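Local coordinates for oxalate biosynthetic component 1 (Burkholderia thailandensis, PDB 5IKY), which produces oxalate in quorum sensing-dependent oxalogenesis, as a bifunctional enzyme joining a serine hydrolase of alpha/beta-hydrolase type to an additional lyase activity, at residues A[4-8]-A[220-224]; A[65-70]-A[240-244]; A[714-718]-A[857-861]; A[992-996]-A[1055-1059]. All coordinates share one frame; numbering follows the deposited sequence.

From the N terminus, the chain first lays down strand 4-9, and contact 1 closes a loop of some 210 residues by pairing it with strand 223-226 of the barrel. Contact 2 opens inside that loop and closes beyond it, so the two cross; it fastens a loop of the N-terminal domain to one of the probable lyase barrel, about 46 Å from contact 1 between centres. Contacts 3 and 4 then follow in series. Contact 3 joins a helix that starts in the cap region to one of the hydrolase region, and contact 4, wholly within the hydrolase part, closes the shortest loop. Contacts 2 and 3 lie about 70 Å apart, centre to centre, on opposite sides of the chain's centre.

Contact 1. Residues A[4-8]-A[220-224]; sequences TFYIT and GAAVV
The Y6 ring meets V223 through one methyl: CG2 of V223 approaches ring atom CD1 of Y6 obliquely, at 4.3 Å. Beyond the two segments, L521 of helix 518-524 touches Y6, A222 and V223 together. T8 and V223 lie side by side and point the same way. With chi1 at -60°, T8 turns OG1 beside its own backbone N, and this brings OG1 within 3.8 Å of V223 CB; a beta-branched residue on each strand suits such flank-to-flank packing. The backbones pair in parallel here, and together with strand 471-474 on its other flank this makes strand 4-9 a stave of a closed, TIM-barrel-like sheet, to which the N terminus of the chain contributes. The pairing starts where I7 O accepts two bonds, one from A222 N at 2.9 Å in the carbonyl plane and a longer one from V223 N at 3.3 Å, its donor tilted 19° from that plane. Two successive N-H groups can reach one oxygen because the backbone of A222 bends before the strand begins. G220 ends the preceding helix in a Schellman motif, and its positive phi suits glycine, since a CB there would press on the preceding carbonyl O. A221 CB lies 4.3 Å from I7 CG2, a small methyl that packs against the isoleucine branch. The T8 side chain is about 9 Å from the magnesium ion held by H227 and E477.

Contact 2. Residues A[65-70]-A[240-244]; sequences GYDAPI and PGLNT
N243 reaches across to the 65-70 loop with its amide: ND2 donates to G65 O at 2.7 Å in a nearly straight bond (176°), with that oxygen in the plane of the amide. Its chi1 of 60° sets CG between the backbone N and the carbonyl carbon, folding the amide against the Y66 backbone. The backbones bridge alongside. N243 N bonds to Y66 O at 3.0 Å, and A68 N gives G241 O a weak bond. A68 fits because a lone methyl can sit on the backbone between L242 and N243, while G241, at positive phi, lacks a CB to collide with I70 CD1, so I70 CG1 comes to 3.6 Å from G241 N. T244 CB lies in plane at the edge of the Y66 ring, 3.8 Å from CE1. Further out, T244 OG1 and R155 both donate to N243 OD1, R155 also makes a cation-pi contact with Y66, and Y66 OH bonds to L22 O. A water bridges D67 OD1 and G241 O. These loops join the N-terminal domain to the probable lyase barrel. Both ends of the N243 amide are engaged, which supports its modelled orientation, and the junction rests largely on backbone carbonyls held by directed bonds.

Contact 3. Residues A[714-718]-A[857-861]; sequences RYSAT and FALNA
N860 ND2 is gripped from outside and across the contact: its main bond goes to G1003 O, and it gives a second, weak one to S716 OG at 3.5 Å. The amide oxygen OD1 accepts from D979 N, so the whole group is pinned at the end of helix 849-860. The contact sets the first turn of helix 715-734, which starts in the cap region, against that helix end in the alpha/beta-hydrolase region. S716 suits the crossing because it is slim: with chi1 at -68° its OG lies opposite the carbonyl carbon and comes to 3.3 Å from N860 CB, while S716 O rests 3.5 Å from F857 CB. F857 supplies the apolar bulk of the joint. CE1 of its ring lies 4.2 Å from CE2 of Y715, and its side chain also packs on M719 and A720 one turn further along the cap helix. Y715 can serve both environments, its ring meeting F857 while its OH bonds to A1002 O. Where the hydrolase helix ends, the alanines keep the chains close. A717 CB is 4.4 Å from A861 CB, and A717 CB also sits 3.6 Å above the centre of the R714 guanidinium plane.

Contact 4. Residues A[992-996]-A[1055-1059]; sequences VTAFN and GVFLL
N996 turns its side-chain amide to the backbone of L1058, meeting both of that residue's polar groups. OD1 accepts from L1058 N at 2.9 Å with an N-H...O angle of 159°, and the donor is tilted 20° from the plane of the amide carbonyl. ND2 faces L1058 O, but the modelled separation is too short to be taken at face value, so the exact geometry of that bond is doubtful; a weak second bond runs from ND2 to L1065 O. An asparagine suits the place because one flat group offers an acceptor and a donor to an extended chain, much as a neighbouring strand would. Its chi1 of 51° holds CG between backbone N and carbonyl carbon, which aims the amide at L1058. One residue earlier, F995 N donates to V1056 O at 2.7 Å, and that same oxygen lies 3.2 Å from A994 CA in a CA-H...O contact. Both segments leave the C-terminal ends of adjacent parallel strands, 988-992 and 1049-1054, of the alpha/beta-hydrolase sheet; in this fold such loops usually carry active-site residues. Several further backbone groups find partners outside: Y1074 OH pairs with A994 N, Y1032 OH with F1057 O and H1036 NE2 with G1055 O. T993 OG1 is engaged with S976 N and D991 OD1. Between the polar pairs, the methyl of A994 packs 4.0 Å from V1056 CG1 and 3.8 Å from L1058 CG. The F1057 ring turns from the 992-996 segment and stacks on Y1032.

Contact 1. Residues A[4-8]-A[220-224]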
# COMPACT_ATOMS: atom_id res chain seq x y z
N THR A 4 -5.83 -14.65 -14.06
CA THR A 4 -5.64 -13.36 -13.41
C THR A 4 -5.80 -12.19 -14.38
O THR A 4 -5.44 -12.29 -15.55
CB THR A 4 -4.24 -13.25 -12.76
OG1 THR A 4 -3.23 -13.30 -13.77
CG2 THR A 4 -4.01 -14.36 -11.75
N PHE A 5 -6.34 -11.09 -13.87
CA PHE A 5 -6.37 -9.83 -14.60
C PHE A 5 -5.48 -8.82 -13.90
O PHE A 5 -5.26 -8.92 -12.69
CB PHE A 5 -7.79 -9.27 -14.69
CG PHE A 5 -8.69 -10.03 -15.61
CD1 PHE A 5 -8.54 -9.94 -16.99
CD2 PHE A 5 -9.72 -10.81 -15.11
CE1 PHE A 5 -9.38 -10.62 -17.84
CE2 PHE A 5 -10.57 -11.50 -15.96
CZ PHE A 5 -10.40 -11.41 -17.33
N TYR A 6 -4.96 -7.84 -14.63
CA TYR A 6 -4.37 -6.68 -13.98
C TYR A 6 -5.32 -5.50 -14.14
O TYR A 6 -5.90 -5.29 -15.21
CB TYR A 6 -2.97 -6.36 -14.52
CG TYR A 6 -2.90 -5.88 -15.96
CD1 TYR A 6 -3.03 -4.53 -16.27
CD2 TYR A 6 -2.64 -6.77 -16.99
CE1 TYR A 6 -2.94 -4.10 -17.58
CE2 TYR A 6 -2.55 -6.34 -18.30
CZ TYR A 6 -2.70 -5.01 -18.59
OH TYR A 6 -2.61 -4.58 -19.90
N ILE A 7 -5.51 -4.74 -13.06
CA ILE A 7 -6.49 -3.66 -13.06
C ILE A 7 -5.85 -2.30 -13.29
O ILE A 7 -4.91 -1.92 -12.59
CB ILE A 7 -7.27 -3.61 -11.73
CG1 ILE A 7 -8.05 -4.91 -11.52
CG2 ILE A 7 -8.21 -2.42 -11.70
CD1 ILE A 7 -8.81 -4.95 -10.21
N THR A 8 -6.36 -1.59 -14.28
CA THR A 8 -5.96 -0.21 -14.53
C THR A 8 -6.99 0.73 -13.93
O THR A 8 -8.19 0.55 -14.12
CB THR A 8 -5.81 0.09 -16.03
OG1 THR A 8 -4.82 -0.78 -16.60
CG2 THR A 8 -5.41 1.53 -16.26
N GLY A 220 -6.19 -2.62 -5.11
CA GLY A 220 -5.74 -3.67 -5.99
C GLY A 220 -5.30 -3.27 -7.39
O GLY A 220 -4.83 -4.11 -8.15
N ALA A 221 -5.44 -2.00 -7.73
CA ALA A 221 -5.01 -1.53 -9.05
C ALA A 221 -3.50 -1.63 -9.20
O ALA A 221 -2.76 -1.35 -8.25
CB ALA A 221 -5.47 -0.10 -9.29
N ALA A 222 -3.05 -2.03 -10.38
CA ALA A 222 -1.62 -2.14 -10.66
C ALA A 222 -1.13 -0.97 -11.50
O ALA A 222 0.03 -0.59 -11.43
CB ALA A 222 -1.32 -3.46 -11.36
N VAL A 223 -2.03 -0.40 -12.30
CA VAL A 223 -1.68 0.71 -13.17
C VAL A 223 -2.59 1.92 -12.90
O VAL A 223 -3.77 1.77 -12.66
CB VAL A 223 -1.79 0.33 -14.65
CG1 VAL A 223 -1.28 1.45 -15.54
CG2 VAL A 223 -1.01 -0.95 -14.92
N VAL A 224 -2.03 3.12 -12.96
CA VAL A 224 -2.83 4.32 -12.79
C VAL A 224 -2.79 5.16 -14.06
O VAL A 224 -1.78 5.65 -14.45
CB VAL A 224 -2.37 5.13 -11.59
CG1 VAL A 224 -3.28 6.31 -11.36
CG2 VAL A 224 -2.31 4.28 -10.35

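Contact 2. Residues A[65-70]-A[240-244]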
# COMPACT_ATOMS: atom_id res chain seq x y z
N GLY A 65 -28.38 27.19 5.92
CA GLY A 65 -27.07 27.77 6.11
C GLY A 65 -26.50 28.56 4.94
O GLY A 65 -25.34 28.96 4.98
N TYR A 66 -27.31 28.79 3.91
CA TYR A 66 -26.80 29.42 2.69
C TYR A 66 -27.34 30.83 2.44
O TYR A 66 -27.15 31.38 1.35
CB TYR A 66 -27.11 28.53 1.49
CG TYR A 66 -26.18 27.35 1.36
CD1 TYR A 66 -24.96 27.48 0.72
CD2 TYR A 66 -26.52 26.12 1.89
CE1 TYR A 66 -24.10 26.41 0.60
CE2 TYR A 66 -25.67 25.04 1.77
CZ TYR A 66 -24.46 25.19 1.13
OH TYR A 66 -23.60 24.12 1.01
N ASP A 67 -27.99 31.41 3.44
CA ASP A 67 -28.58 32.74 3.30
C ASP A 67 -27.55 33.86 3.44
O ASP A 67 -26.58 33.73 4.18
CB ASP A 67 -29.70 32.94 4.32
CG ASP A 67 -30.88 32.01 4.09
OD1 ASP A 67 -31.28 31.84 2.93
OD2 ASP A 67 -31.40 31.46 5.08
N ALA A 68 -27.78 34.95 2.72
CA ALA A 68 -26.98 36.16 2.84
C ALA A 68 -27.87 37.37 2.61
O ALA A 68 -28.81 37.30 1.81
CB ALA A 68 -25.82 36.14 1.85
N PRO A 69 -27.61 38.48 3.30
CA PRO A 69 -28.49 39.64 3.15
C PRO A 69 -28.41 40.24 1.75
O PRO A 69 -27.35 40.20 1.13
CB PRO A 69 -27.96 40.63 4.20
CG PRO A 69 -26.53 40.26 4.37
CD PRO A 69 -26.47 38.77 4.19
N ILE A 70 -29.52 40.78 1.27
CA ILE A 70 -29.55 41.41 -0.04
C ILE A 70 -29.71 42.91 0.08
O ILE A 70 -30.78 43.40 0.45
CB ILE A 70 -30.69 40.86 -0.90
CG1 ILE A 70 -30.63 39.33 -0.97
CG2 ILE A 70 -30.64 41.47 -2.29
CD1 ILE A 70 -31.77 38.71 -1.75
N PRO A 240 -27.05 36.91 -5.50
CA PRO A 240 -27.73 37.66 -4.44
C PRO A 240 -28.50 36.74 -3.48
O PRO A 240 -29.25 35.88 -3.94
CB PRO A 240 -28.70 38.57 -5.21
CG PRO A 240 -28.05 38.75 -6.54
CD PRO A 240 -27.37 37.44 -6.84
N GLY A 241 -28.28 36.92 -2.18
CA GLY A 241 -28.99 36.13 -1.18
C GLY A 241 -28.34 34.80 -0.84
O GLY A 241 -28.84 34.07 0.01
N LEU A 242 -27.24 34.48 -1.51
CA LEU A 242 -26.52 33.24 -1.25
C LEU A 242 -25.12 33.51 -0.71
O LEU A 242 -24.36 34.28 -1.31
CB LEU A 242 -26.45 32.39 -2.51
CG LEU A 242 -27.78 31.81 -2.99
CD1 LEU A 242 -27.61 31.07 -4.31
CD2 LEU A 242 -28.37 30.89 -1.93
N ASN A 243 -24.77 32.89 0.41
CA ASN A 243 -23.48 33.14 1.04
C ASN A 243 -22.36 32.26 0.48
O ASN A 243 -21.23 32.30 0.96
CB ASN A 243 -23.57 32.96 2.56
CG ASN A 243 -23.99 31.56 2.97
OD1 ASN A 243 -23.78 30.58 2.25
ND2 ASN A 243 -24.59 31.45 4.15
N THR A 244 -22.69 31.46 -0.53
CA THR A 244 -21.69 30.64 -1.20
C THR A 244 -21.77 30.83 -2.71
O THR A 244 -22.83 30.62 -3.31
CB THR A 244 -21.87 29.15 -0.87
OG1 THR A 244 -21.73 28.95 0.54
CG2 THR A 244 -20.82 28.31 -1.59
O HOH W 1 -30.61 31.81 0.50

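Contact 3. Residues A[714-718]-A[857-861]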
# COMPACT_ATOMS: atom_id res chain seq x y z
N ARG A 714 17.21 -17.85 -5.25
CA ARG A 714 18.54 -17.54 -4.72
C ARG A 714 18.52 -16.42 -3.68
O ARG A 714 19.58 -15.90 -3.33
CB ARG A 714 19.49 -17.15 -5.85
CG ARG A 714 20.00 -18.32 -6.67
CD ARG A 714 21.02 -19.12 -5.88
NE ARG A 714 22.20 -18.33 -5.56
CZ ARG A 714 23.25 -18.80 -4.88
NH1 ARG A 714 23.25 -20.06 -4.47
NH2 ARG A 714 24.29 -18.02 -4.63
N TYR A 715 17.34 -16.07 -3.19
CA TYR A 715 17.21 -14.91 -2.31
C TYR A 715 18.00 -15.05 -1.01
O TYR A 715 18.81 -14.18 -0.67
CB TYR A 715 15.74 -14.64 -1.98
CG TYR A 715 15.57 -13.50 -1.00
CD1 TYR A 715 15.73 -12.18 -1.40
CD2 TYR A 715 15.27 -13.74 0.34
CE1 TYR A 715 15.58 -11.13 -0.51
CE2 TYR A 715 15.13 -12.70 1.24
CZ TYR A 715 15.28 -11.40 0.81
OH TYR A 715 15.13 -10.36 1.70
N SER A 716 17.75 -16.13 -0.27
CA SER A 716 18.40 -16.32 1.02
C SER A 716 19.91 -16.48 0.89
O SER A 716 20.67 -15.92 1.67
CB SER A 716 17.81 -17.54 1.74
OG SER A 716 16.47 -17.29 2.13
N ALA A 717 20.33 -17.25 -0.11
CA ALA A 717 21.75 -17.45 -0.37
C ALA A 717 22.44 -16.13 -0.69
O ALA A 717 23.54 -15.86 -0.21
CB ALA A 717 21.95 -18.44 -1.51
N THR A 718 21.78 -15.30 -1.50
CA THR A 718 22.31 -13.99 -1.85
C THR A 718 22.48 -13.12 -0.61
O THR A 718 23.50 -12.47 -0.43
CB THR A 718 21.40 -13.27 -2.86
OG1 THR A 718 21.13 -14.13 -3.97
CG2 THR A 718 22.08 -12.00 -3.37
N PHE A 857 20.22 -16.32 7.40
CA PHE A 857 19.97 -16.55 5.98
C PHE A 857 20.60 -17.85 5.47
O PHE A 857 20.06 -18.49 4.58
CB PHE A 857 20.48 -15.37 5.15
CG PHE A 857 19.61 -14.15 5.23
CD1 PHE A 857 18.36 -14.14 4.64
CD2 PHE A 857 20.05 -13.02 5.90
CE1 PHE A 857 17.56 -13.02 4.71
CE2 PHE A 857 19.25 -11.89 5.97
CZ PHE A 857 18.00 -11.89 5.38
N ALA A 858 21.74 -18.22 6.05
CA ALA A 858 22.40 -19.46 5.68
C ALA A 858 21.54 -20.65 6.10
O ALA A 858 21.51 -21.68 5.42
CB ALA A 858 23.78 -19.55 6.31
N LEU A 859 20.85 -20.51 7.22
CA LEU A 859 19.94 -21.54 7.71
C LEU A 859 18.76 -21.67 6.76
O LEU A 859 18.29 -22.77 6.48
CB LEU A 859 19.46 -21.22 9.12
CG LEU A 859 18.63 -22.31 9.81
CD1 LEU A 859 19.46 -23.57 9.98
CD2 LEU A 859 18.10 -21.83 11.14
N ASN A 860 18.28 -20.53 6.27
CA ASN A 860 17.22 -20.50 5.26
C ASN A 860 17.59 -21.29 4.02
O ASN A 860 16.74 -21.96 3.42
CB ASN A 860 16.90 -19.05 4.86
CG ASN A 860 15.97 -18.36 5.83
OD1 ASN A 860 15.68 -18.86 6.91
ND2 ASN A 860 15.50 -17.18 5.44
N ALA A 861 18.86 -21.21 3.63
CA ALA A 861 19.33 -21.81 2.38
C ALA A 861 19.77 -23.25 2.57
O ALA A 861 20.32 -23.87 1.66
CB ALA A 861 20.47 -20.99 1.81

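Contact 4. Residues A[992-996]-A[1055-1059]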
# COMPACT_ATOMS: atom_id res chain seq x y z
N VAL A 992 4.10 -15.46 15.51
CA VAL A 992 3.45 -14.16 15.43
C VAL A 992 4.38 -13.13 14.79
O VAL A 992 5.25 -12.57 15.45
CB VAL A 992 3.02 -13.65 16.83
CG1 VAL A 992 2.23 -12.36 16.70
CG2 VAL A 992 2.22 -14.72 17.56
N THR A 993 4.19 -12.89 13.50
CA THR A 993 5.03 -11.94 12.78
C THR A 993 4.18 -10.87 12.08
O THR A 993 3.18 -11.19 11.45
CB THR A 993 5.93 -12.65 11.75
OG1 THR A 993 6.75 -13.62 12.41
CG2 THR A 993 6.83 -11.65 11.03
N ALA A 994 4.60 -9.62 12.21
CA ALA A 994 3.85 -8.49 11.67
C ALA A 994 4.25 -8.16 10.23
O ALA A 994 5.39 -8.35 9.83
CB ALA A 994 4.02 -7.27 12.56
N PHE A 995 3.29 -7.64 9.47
CA PHE A 995 3.52 -7.28 8.08
C PHE A 995 4.51 -6.13 7.94
O PHE A 995 5.32 -6.10 7.01
CB PHE A 995 2.20 -6.92 7.40
CG PHE A 995 2.36 -6.27 6.05
CD1 PHE A 995 2.78 -7.01 4.96
CD2 PHE A 995 2.09 -4.92 5.88
CE1 PHE A 995 2.93 -6.42 3.72
CE2 PHE A 995 2.24 -4.32 4.64
CZ PHE A 995 2.66 -5.07 3.56
N ASN A 996 4.45 -5.18 8.86
CA ASN A 996 5.34 -4.02 8.81
C ASN A 996 6.67 -4.30 9.50
O ASN A 996 7.51 -3.41 9.62
CB ASN A 996 4.67 -2.80 9.45
CG ASN A 996 4.12 -3.10 10.82
OD1 ASN A 996 3.57 -4.17 11.06
ND2 ASN A 996 4.27 -2.14 11.74
N GLY A 1055 -2.20 -11.21 9.06
CA GLY A 1055 -2.85 -9.92 9.20
C GLY A 1055 -2.31 -9.11 10.35
O GLY A 1055 -2.78 -8.00 10.63
N VAL A 1056 -1.31 -9.65 11.04
CA VAL A 1056 -0.68 -8.96 12.15
C VAL A 1056 0.12 -7.76 11.66
O VAL A 1056 0.87 -7.86 10.68
CB VAL A 1056 0.24 -9.90 12.96
CG1 VAL A 1056 0.87 -9.15 14.13
CG2 VAL A 1056 -0.52 -11.12 13.44
N PHE A 1057 -0.06 -6.62 12.32
CA PHE A 1057 0.79 -5.46 12.07
C PHE A 1057 0.90 -4.64 13.35
O PHE A 1057 0.08 -4.77 14.25
CB PHE A 1057 0.25 -4.62 10.91
CG PHE A 1057 -1.08 -3.98 11.18
CD1 PHE A 1057 -2.26 -4.65 10.90
CD2 PHE A 1057 -1.15 -2.69 11.70
CE1 PHE A 1057 -3.48 -4.06 11.14
CE2 PHE A 1057 -2.37 -2.10 11.94
CZ PHE A 1057 -3.54 -2.78 11.67
N LEU A 1058 1.92 -3.79 13.42
CA LEU A 1058 2.18 -3.01 14.62
C LEU A 1058 2.20 -1.52 14.31
O LEU A 1058 2.92 -1.07 13.41
CB LEU A 1058 3.50 -3.43 15.26
CG LEU A 1058 3.68 -4.93 15.53
CD1 LEU A 1058 5.04 -5.20 16.15
CD2 LEU A 1058 2.56 -5.46 16.41
N LEU A 1059 1.43 -0.75 15.07
CA LEU A 1059 1.41 0.70 14.92
C LEU A 1059 2.54 1.34 15.70
O LEU A 1059 2.93 0.84 16.76
CB LEU A 1059 0.06 1.27 15.37
CG LEU A 1059 -1.15 0.96 14.49
CD1 LEU A 1059 -2.38 1.69 14.99
CD2 LEU A 1059 -0.86 1.33 13.03